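Local coordinates for protein pilin (Streptococcus pyogenes serotype M1, PDB 3GLE) that forms the backbone of the pilus, stacking head to tail through intermolecular isopeptide bonds, and supports adhesion to host cells, aggregation and biofilm formation, at residues T20-L25 with P150-A155; T37-K42 with V102-I107. The protein carries 2 engineered substitutions. All coordinates share one frame; numbering follows the deposited sequence. Where two conformers were deposited one is given.

Overall arrangement
Contacts 1 and 2 lie on two sheets of the N-terminal domain that face each other across its core, their centres about 11 Å apart. Contact 1 joins strands 18-27 and 151-169 in parallel; contact 2 joins strands 37-45 and 96-105 antiparallel. K23 of contact 1 and E104 of contact 2 meet between the sheets in a salt bridge (NZ to OE1 2.5 Å), walled by F39, F41 and F153; this is the isopeptide site, without its natural asparagine. Outward stand T22, N24, Q152 and K154 of contact 1 and T40, K42, T103 and E105 of contact 2; only contact 2 has a salt bridge across its segments, D38-K106, past the T40-E105 pair.

Contact 1: T20-L25 with P150-A155; sequences TVTKNL and PIQFKA. Engineered in segment 150-155: A155 (natural residue Asn).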
ATOM      1  N   THR A  20       1.706 -24.195  -1.744  1.00 25.10           N
ATOM      2  CA  THR A  20       1.466 -22.941  -1.061  1.00 23.61           C
ATOM      3  C   THR A  20       2.125 -21.796  -1.817  1.00 23.47           C
ATOM      4  O   THR A  20       3.236 -21.929  -2.323  1.00 24.28           O
ATOM      5  CB  THR A  20       2.054 -23.003   0.353  1.00 23.98           C
ATOM      6  OG1 THR A  20       1.476 -24.115   1.042  1.00 24.55           O
ATOM      7  CG2 THR A  20       1.773 -21.723   1.159  1.00 22.74           C
ATOM      8  N   VAL A  21       1.421 -20.680  -1.905  1.00 22.46           N
ATOM      9  CA  VAL A  21       1.981 -19.431  -2.365  1.00 21.93           C
ATOM     10  C   VAL A  21       1.889 -18.453  -1.198  1.00 21.97           C
ATOM     11  O   VAL A  21       0.895 -18.447  -0.480  1.00 21.13           O
ATOM     12  CB  VAL A  21       1.208 -18.858  -3.567  1.00 21.34           C
ATOM     13  CG1 VAL A  21       1.828 -17.553  -4.020  1.00 20.32           C
ATOM     14  CG2 VAL A  21       1.197 -19.840  -4.693  1.00 23.19           C
ATOM     15  N   THR A  22       2.935 -17.646  -1.012  1.00 22.09           N
ATOM     16  CA  THR A  22       2.989 -16.662   0.071  1.00 22.60           C
ATOM     17  C   THR A  22       3.029 -15.259  -0.503  1.00 22.62           C
ATOM     18  O   THR A  22       3.749 -14.998  -1.469  1.00 23.48           O
ATOM     19  CB  THR A  22       4.205 -16.940   0.999  1.00 22.80           C
ATOM     20  OG1 THR A  22       4.028 -18.216   1.610  1.00 24.01           O
ATOM     21  CG2 THR A  22       4.331 -15.933   2.130  1.00 23.63           C
ATOM     22  N   LYS A  23       2.226 -14.361   0.057  1.00 22.65           N
ATOM     23  CA  LYS A  23       2.345 -12.939  -0.239  1.00 22.40           C
ATOM     24  C   LYS A  23       2.923 -12.211   0.957  1.00 23.44           C
ATOM     25  O   LYS A  23       2.465 -12.404   2.062  1.00 23.18           O
ATOM     26  CB  LYS A  23       0.989 -12.320  -0.560  1.00 21.65           C
ATOM     27  CG  LYS A  23       1.096 -10.865  -0.929  1.00 20.90           C
ATOM     28  CD  LYS A  23       1.627 -10.683  -2.341  1.00 23.32           C
ATOM     29  CE  LYS A  23       1.951  -9.217  -2.628  1.00 22.29           C
ATOM     30  NZ  LYS A  23       2.549  -9.078  -4.000  1.00 22.69           N
ATOM     31  N   ASN A  24       3.910 -11.353   0.711  1.00 24.71           N
ATOM     32  CA  ASN A  24       4.457 -10.454   1.719  1.00 26.73           C
ATOM     33  C   ASN A  24       4.297  -8.974   1.339  1.00 27.20           C
ATOM     34  O   ASN A  24       4.569  -8.594   0.217  1.00 27.57           O
ATOM     35  CB  ASN A  24       5.929 -10.801   1.974  1.00 26.75           C
ATOM     36  CG  ASN A  24       6.075 -11.991   2.892  1.00 30.14           C
ATOM     37  OD1 ASN A  24       5.725 -11.912   4.067  1.00 34.76           O
ATOM     38  ND2 ASN A  24       6.560 -13.111   2.363  1.00 32.13           N
ATOM     39  N   LEU A  25       3.811  -8.159   2.267  1.00 28.13           N
ATOM     40  CA  LEU A  25       3.809  -6.710   2.092  1.00 29.14           C
ATOM     41  C   LEU A  25       4.941  -6.123   2.889  1.00 29.65           C
ATOM     42  O   LEU A  25       4.961  -6.277   4.115  1.00 30.19           O
ATOM     43  CB  LEU A  25       2.521  -6.087   2.610  1.00 29.18           C
ATOM     44  CG  LEU A  25       1.237  -6.101   1.808  1.00 29.26           C
ATOM     45  CD1 LEU A  25       0.297  -5.064   2.391  1.00 26.88           C
ATOM     46  CD2 LEU A  25       1.505  -5.806   0.357  1.00 30.48           C
ATOM     47  N   PRO A 150      10.625 -21.231  -1.819  1.00 20.15           N
ATOM     48  CA  PRO A 150       9.168 -21.228  -1.705  1.00 20.21           C
ATOM     49  C   PRO A 150       8.596 -20.187  -2.645  1.00 20.72           C
ATOM     50  O   PRO A 150       9.231 -19.156  -2.900  1.00 19.08           O
ATOM     51  CB  PRO A 150       8.928 -20.779  -0.260  1.00 21.03           C
ATOM     52  CG  PRO A 150      10.219 -21.137   0.478  1.00 21.41           C
ATOM     53  CD  PRO A 150      11.274 -20.811  -0.556  1.00 20.41           C
ATOM     54  N   ILE A 151       7.403 -20.444  -3.169  1.00 21.06           N
ATOM     55  CA  ILE A 151       6.777 -19.458  -4.016  1.00 22.51           C
ATOM     56  C   ILE A 151       6.312 -18.274  -3.161  1.00 23.41           C
ATOM     57  O   ILE A 151       5.326 -18.364  -2.418  1.00 22.82           O
ATOM     58  CB  ILE A 151       5.641 -20.040  -4.813  1.00 23.19           C
ATOM     59  CG1 ILE A 151       6.139 -21.290  -5.531  1.00 24.38           C
ATOM     60  CG2 ILE A 151       5.118 -18.998  -5.795  1.00 23.95           C
ATOM     61  CD1 ILE A 151       5.140 -21.884  -6.360  1.00 29.02           C
ATOM     62  N   GLN A 152       7.070 -17.183  -3.274  1.00 23.88           N
ATOM     63  CA  GLN A 152       6.813 -15.963  -2.529  0.50 24.42           C
ATOM     64  C   GLN A 152       6.766 -14.767  -3.483  1.00 24.45           C
ATOM     65  O   GLN A 152       7.617 -14.632  -4.377  1.00 24.54           O
ATOM     66  CB  GLN A 152       7.901 -15.749  -1.468  0.50 24.65           C
ATOM     67  CG  GLN A 152       7.814 -16.674  -0.261  0.50 26.16           C
ATOM     68  CD  GLN A 152       9.078 -16.659   0.605  0.50 27.99           C
ATOM     69  OE1 GLN A 152      10.156 -16.239   0.163  0.50 28.79           O
ATOM     70  NE2 GLN A 152       8.949 -17.136   1.838  0.50 28.01           N
ATOM     71  N   PHE A 153       5.763 -13.920  -3.299  1.00 23.84           N
ATOM     72  CA  PHE A 153       5.649 -12.659  -4.018  1.00 23.29           C
ATOM     73  C   PHE A 153       5.718 -11.573  -2.968  1.00 24.03           C
ATOM     74  O   PHE A 153       5.153 -11.721  -1.899  1.00 24.23           O
ATOM     75  CB  PHE A 153       4.361 -12.578  -4.824  1.00 21.62           C
ATOM     76  CG  PHE A 153       4.331 -13.515  -5.983  1.00 21.29           C
ATOM     77  CD1 PHE A 153       4.932 -13.168  -7.196  1.00 18.05           C
ATOM     78  CD2 PHE A 153       3.757 -14.775  -5.857  1.00 18.42           C
ATOM     79  CE1 PHE A 153       4.918 -14.040  -8.262  1.00 18.53           C
ATOM     80  CE2 PHE A 153       3.741 -15.652  -6.942  1.00 20.02           C
ATOM     81  CZ  PHE A 153       4.331 -15.286  -8.142  1.00 17.48           C
ATOM     82  N   LYS A 154       6.479 -10.529  -3.256  1.00 24.78           N
ATOM     83  CA  LYS A 154       6.650  -9.411  -2.336  1.00 26.63           C
ATOM     84  C   LYS A 154       6.187  -8.133  -3.028  1.00 27.02           C
ATOM     85  O   LYS A 154       6.531  -7.893  -4.191  1.00 28.08           O
ATOM     86  CB  LYS A 154       8.120  -9.270  -1.956  1.00 26.43           C
ATOM     87  CG  LYS A 154       8.379  -8.255  -0.828  1.00 29.59           C
ATOM     88  CD  LYS A 154       9.815  -8.350  -0.349  1.00 36.36           C
ATOM     89  CE  LYS A 154      10.799  -7.711  -1.337  1.00 38.37           C
ATOM     90  NZ  LYS A 154      12.200  -7.814  -0.814  1.00 41.21           N
ATOM     91  N   ALA A 155       5.376  -7.339  -2.339  1.00 26.86           N
ATOM     92  CA  ALA A 155       5.014  -6.007  -2.826  1.00 26.84           C
ATOM     93  C   ALA A 155       5.474  -4.969  -1.800  1.00 27.21           C
ATOM     94  O   ALA A 155       5.393  -5.225  -0.596  1.00 27.23           O
ATOM     95  CB  ALA A 155       3.521  -5.925  -3.004  1.00 27.49           C
TER
HETATM   96  O   HOH W   1       5.855 -22.542  -2.002  1.00 25.22           O
HETATM   97  O   HOH W   2       5.272 -19.933   0.079  1.00 29.08           O
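The carbonyl oxygen of I151 receives two donors, the backbone N of T22 at 2.9 Å and a water that also hydrogen-bonds T22 OG1 on the outer face. It belongs to a parallel beta ladder joining strands 18-27 and 151-169, which come from near the two ends of the N-terminal domain's sequence. The ladder continues from F153 N to T22 O, from N24 N to F153 O and, at 3.0 Å, from A155 N to N24 O, all close to straight. A second water spans T20 O and I151 N at the end of the pairing.

On the buried face, V21 CG1 meets the F153 ring at its edge, 3.8 Å from CD2, and rests against I151 CG2. K23 starts on the same face with CG opposite its own backbone N (chi1 -177°); the bend at chi2 (76°) turns the chain across F153 CB and over A155. K23 and residue 155, naturally Asn, are the partners of the domain's intramolecular isopeptide; with the engineered alanine that link cannot form. K23 NZ, paired with E104, ends 3.4 Å from A155 CB, the engineered methyl.

Contact 2: T37-K42 with V102-I107; sequences TDFTFK and VTEEKI
E104 runs along the flank of F41, the two side chains side by side and pointing the same way. E104 CB lies 3.7 Å from F41 CD1. CG, set opposite the backbone N (chi1 179°), comes equally near F41 CE1 and T40 O. From there the extended chain carries CD to F39 CD1, and the carboxylate ends between the two phenylalanines: E104 OE1 is at the edge of the F41 ring, 3.5 Å from F41 CE1, while OE2 approaches F39 CD1 obliquely. The carboxylate plane is turned 54° from the F41 ring and 46° from that of F39, and OE1 is the partner of K23.

The backbones that carry these side chains, strands 37-45 and 96-105, pair antiparallel. T103 and K42 exchange two backbone hydrogen bonds, and E105 N donates to T40 O. T40 OG1, placed between its own N and carbonyl carbon (chi1 57°), donates to E105 O at 2.6 Å. A water bridges K42 O and T103 OG1.

Past the paired strands, K106 reaches back. K106 NZ forms a salt bridge with D38 OD1 at 2.7 Å, a weak bond to D38 O and a water-mediated link to T37 OG1; D38 OD2 is held by K67. On the core face, an acidic residue, here a glutamate, set among aromatic rings beside the reactive lysine is characteristic of the intramolecular isopeptide sites of Gram-positive pilins, and E104 is the residue that promotes this domain's bond in the natural protein; the bond is absent here because residue 155 is an engineered alanine.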
ATOM      1  N   THR A  37      -7.496  -4.793  -0.379  1.00 19.10           N
ATOM      2  CA  THR A  37      -7.155  -5.196  -1.756  1.00 18.86           C
ATOM      3  C   THR A  37      -6.841  -6.667  -1.841  1.00 18.92           C
ATOM      4  O   THR A  37      -6.542  -7.298  -0.828  1.00 19.14           O
ATOM      5  CB  THR A  37      -5.967  -4.356  -2.336  1.00 18.78           C
ATOM      6  OG1 THR A  37      -5.851  -4.618  -3.734  1.00 20.30           O
ATOM      7  CG2 THR A  37      -4.610  -4.651  -1.618  1.00 17.17           C
ATOM      8  N   ASP A  38      -6.869  -7.214  -3.050  1.00 19.29           N
ATOM      9  CA  ASP A  38      -6.408  -8.581  -3.218  1.00 20.72           C
ATOM     10  C   ASP A  38      -5.162  -8.729  -4.101  1.00 20.55           C
ATOM     11  O   ASP A  38      -4.780  -7.816  -4.833  1.00 21.33           O
ATOM     12  CB  ASP A  38      -7.550  -9.482  -3.682  1.00 20.26           C
ATOM     13  CG  ASP A  38      -8.139  -9.055  -5.020  1.00 24.63           C
ATOM     14  OD1 ASP A  38      -7.490  -8.239  -5.736  1.00 27.94           O
ATOM     15  OD2 ASP A  38      -9.260  -9.547  -5.358  1.00 23.98           O
ATOM     16  N   PHE A  39      -4.537  -9.890  -4.029  1.00 20.48           N
ATOM     17  CA  PHE A  39      -3.521 -10.257  -5.000  1.00 20.78           C
ATOM     18  C   PHE A  39      -3.900 -11.612  -5.557  1.00 20.91           C
ATOM     19  O   PHE A  39      -4.306 -12.518  -4.797  1.00 21.09           O
ATOM     20  CB  PHE A  39      -2.138 -10.284  -4.352  1.00 20.94           C
ATOM     21  CG  PHE A  39      -1.693  -8.947  -3.826  1.00 22.09           C
ATOM     22  CD1 PHE A  39      -1.015  -8.045  -4.657  1.00 25.01           C
ATOM     23  CD2 PHE A  39      -1.956  -8.581  -2.507  1.00 22.49           C
ATOM     24  CE1 PHE A  39      -0.579  -6.805  -4.164  1.00 23.44           C
ATOM     25  CE2 PHE A  39      -1.564  -7.346  -2.011  1.00 22.88           C
ATOM     26  CZ  PHE A  39      -0.860  -6.455  -2.836  1.00 25.80           C
ATOM     27  N   THR A  40      -3.812 -11.749  -6.876  1.00 20.27           N
ATOM     28  CA  THR A  40      -4.177 -13.004  -7.534  1.00 20.41           C
ATOM     29  C   THR A  40      -2.944 -13.688  -8.127  1.00 20.35           C
ATOM     30  O   THR A  40      -2.065 -13.026  -8.672  1.00 21.97           O
ATOM     31  CB  THR A  40      -5.298 -12.796  -8.623  1.00 20.69           C
ATOM     32  OG1 THR A  40      -4.869 -11.842  -9.597  1.00 23.20           O
ATOM     33  CG2 THR A  40      -6.545 -12.236  -8.003  1.00 20.19           C
ATOM     34  N   PHE A  41      -2.868 -15.009  -8.004  1.00 19.46           N
ATOM     35  CA  PHE A  41      -1.771 -15.776  -8.572  1.00 19.20           C
ATOM     36  C   PHE A  41      -2.309 -16.781  -9.559  1.00 19.41           C
ATOM     37  O   PHE A  41      -3.294 -17.454  -9.287  1.00 19.36           O
ATOM     38  CB  PHE A  41      -0.955 -16.456  -7.464  1.00 19.01           C
ATOM     39  CG  PHE A  41      -0.596 -15.514  -6.363  1.00 19.09           C
ATOM     40  CD1 PHE A  41       0.307 -14.490  -6.593  1.00 17.45           C
ATOM     41  CD2 PHE A  41      -1.230 -15.586  -5.141  1.00 19.79           C
ATOM     42  CE1 PHE A  41       0.618 -13.599  -5.602  1.00 17.02           C
ATOM     43  CE2 PHE A  41      -0.928 -14.683  -4.141  1.00 20.97           C
ATOM     44  CZ  PHE A  41      -0.010 -13.682  -4.381  1.00 17.78           C
ATOM     45  N   LYS A  42      -1.677 -16.819 -10.728  1.00 19.36           N
ATOM     46  CA  LYS A  42      -2.075 -17.697 -11.795  1.00 18.82           C
ATOM     47  C   LYS A  42      -1.034 -18.774 -11.990  1.00 18.54           C
ATOM     48  O   LYS A  42       0.192 -18.499 -11.984  1.00 16.58           O
ATOM     49  CB  LYS A  42      -2.252 -16.912 -13.100  1.00 19.22           C
ATOM     50  CG  LYS A  42      -2.707 -17.794 -14.271  1.00 23.11           C
ATOM     51  CD  LYS A  42      -2.974 -16.961 -15.503  1.00 28.79           C
ATOM     52  CE  LYS A  42      -3.182 -17.846 -16.709  1.00 34.92           C
ATOM     53  NZ  LYS A  42      -3.420 -17.050 -17.971  1.00 40.22           N
ATOM     54  N   VAL A 102       4.135 -19.793 -12.572  1.00 16.45           N
ATOM     55  CA  VAL A 102       3.290 -19.132 -11.600  1.00 17.02           C
ATOM     56  C   VAL A 102       3.649 -17.648 -11.630  1.00 19.04           C
ATOM     57  O   VAL A 102       4.835 -17.288 -11.559  1.00 18.96           O
ATOM     58  CB  VAL A 102       3.466 -19.745 -10.188  1.00 17.04           C
ATOM     59  CG1 VAL A 102       2.713 -18.926  -9.105  1.00 14.56           C
ATOM     60  CG2 VAL A 102       3.010 -21.208 -10.198  1.00 16.50           C
ATOM     61  N   THR A 103       2.628 -16.809 -11.773  1.00 20.25           N
ATOM     62  CA  THR A 103       2.778 -15.359 -11.799  1.00 22.24           C
ATOM     63  C   THR A 103       1.734 -14.705 -10.882  1.00 23.75           C
ATOM     64  O   THR A 103       0.747 -15.332 -10.497  1.00 23.93           O
ATOM     65  CB  THR A 103       2.580 -14.791 -13.217  1.00 22.02           C
ATOM     66  OG1 THR A 103       1.412 -15.397 -13.813  1.00 23.07           O
ATOM     67  CG2 THR A 103       3.810 -15.076 -14.105  1.00 21.79           C
ATOM     68  N   GLU A 104       1.975 -13.448 -10.531  1.00 25.69           N
ATOM     69  CA  GLU A 104       0.986 -12.626  -9.862  1.00 28.36           C
ATOM     70  C   GLU A 104       0.291 -11.710 -10.899  1.00 29.86           C
ATOM     71  O   GLU A 104       0.948 -11.074 -11.723  1.00 29.37           O
ATOM     72  CB  GLU A 104       1.657 -11.794  -8.758  1.00 28.21           C
ATOM     73  CG  GLU A 104       0.691 -10.881  -8.021  1.00 29.50           C
ATOM     74  CD  GLU A 104       1.372  -9.935  -7.057  1.00 33.37           C
ATOM     75  OE1 GLU A 104       1.840 -10.383  -5.973  1.00 33.04           O
ATOM     76  OE2 GLU A 104       1.414  -8.726  -7.380  1.00 33.64           O
ATOM     77  N   GLU A 105      -1.035 -11.641 -10.852  1.00 31.85           N
ATOM     78  CA  GLU A 105      -1.769 -10.796 -11.786  1.00 34.39           C
ATOM     79  C   GLU A 105      -2.499  -9.683 -11.065  1.00 35.53           C
ATOM     80  O   GLU A 105      -3.177  -9.929 -10.070  1.00 36.49           O
ATOM     81  CB  GLU A 105      -2.793 -11.614 -12.563  1.00 34.51           C
ATOM     82  CG  GLU A 105      -2.235 -12.390 -13.732  1.00 37.33           C
ATOM     83  CD  GLU A 105      -3.266 -12.606 -14.829  1.00 41.21           C
ATOM     84  OE1 GLU A 105      -3.025 -13.485 -15.695  1.00 42.98           O
ATOM     85  OE2 GLU A 105      -4.309 -11.895 -14.830  1.00 42.03           O
ATOM     86  N   LYS A 106      -2.395  -8.461 -11.573  1.00 36.74           N
ATOM     87  CA  LYS A 106      -3.228  -7.388 -11.041  1.00 38.23           C
ATOM     88  C   LYS A 106      -3.708  -6.414 -12.119  1.00 38.37           C
ATOM     89  O   LYS A 106      -2.918  -5.635 -12.664  1.00 39.43           O
ATOM     90  CB  LYS A 106      -2.519  -6.652  -9.900  1.00 38.58           C
ATOM     91  CG  LYS A 106      -3.418  -5.663  -9.140  1.00 40.85           C
ATOM     92  CD  LYS A 106      -4.641  -6.352  -8.561  1.00 43.47           C
ATOM     93  CE  LYS A 106      -5.405  -5.423  -7.636  1.00 45.45           C
ATOM     94  NZ  LYS A 106      -6.639  -6.072  -7.103  1.00 47.70           N
ATOM     95  N   ILE A 107      -5.003  -6.464 -12.417  1.00 38.03           N
ATOM     96  CA  ILE A 107      -5.600  -5.596 -13.435  1.00 37.55           C
ATOM     97  C   ILE A 107      -5.352  -4.107 -13.108  1.00 36.61           C
ATOM     98  O   ILE A 107      -4.509  -3.463 -13.743  1.00 36.90           O
ATOM     99  CB  ILE A 107      -7.109  -5.891 -13.617  1.00 37.98           C
ATOM    100  CG1 ILE A 107      -7.351  -7.387 -13.916  1.00 38.56           C
ATOM    101  CG2 ILE A 107      -7.719  -4.987 -14.693  1.00 39.04           C
ATOM    102  CD1 ILE A 107      -7.373  -7.773 -15.403  1.00 39.66           C
TER
HETATM  103  O   HOH W   3      -7.944  -3.987  -5.523  1.00 27.25           O
HETATM  104  O   HOH W   4       1.202 -17.901 -14.696  1.00 22.28           O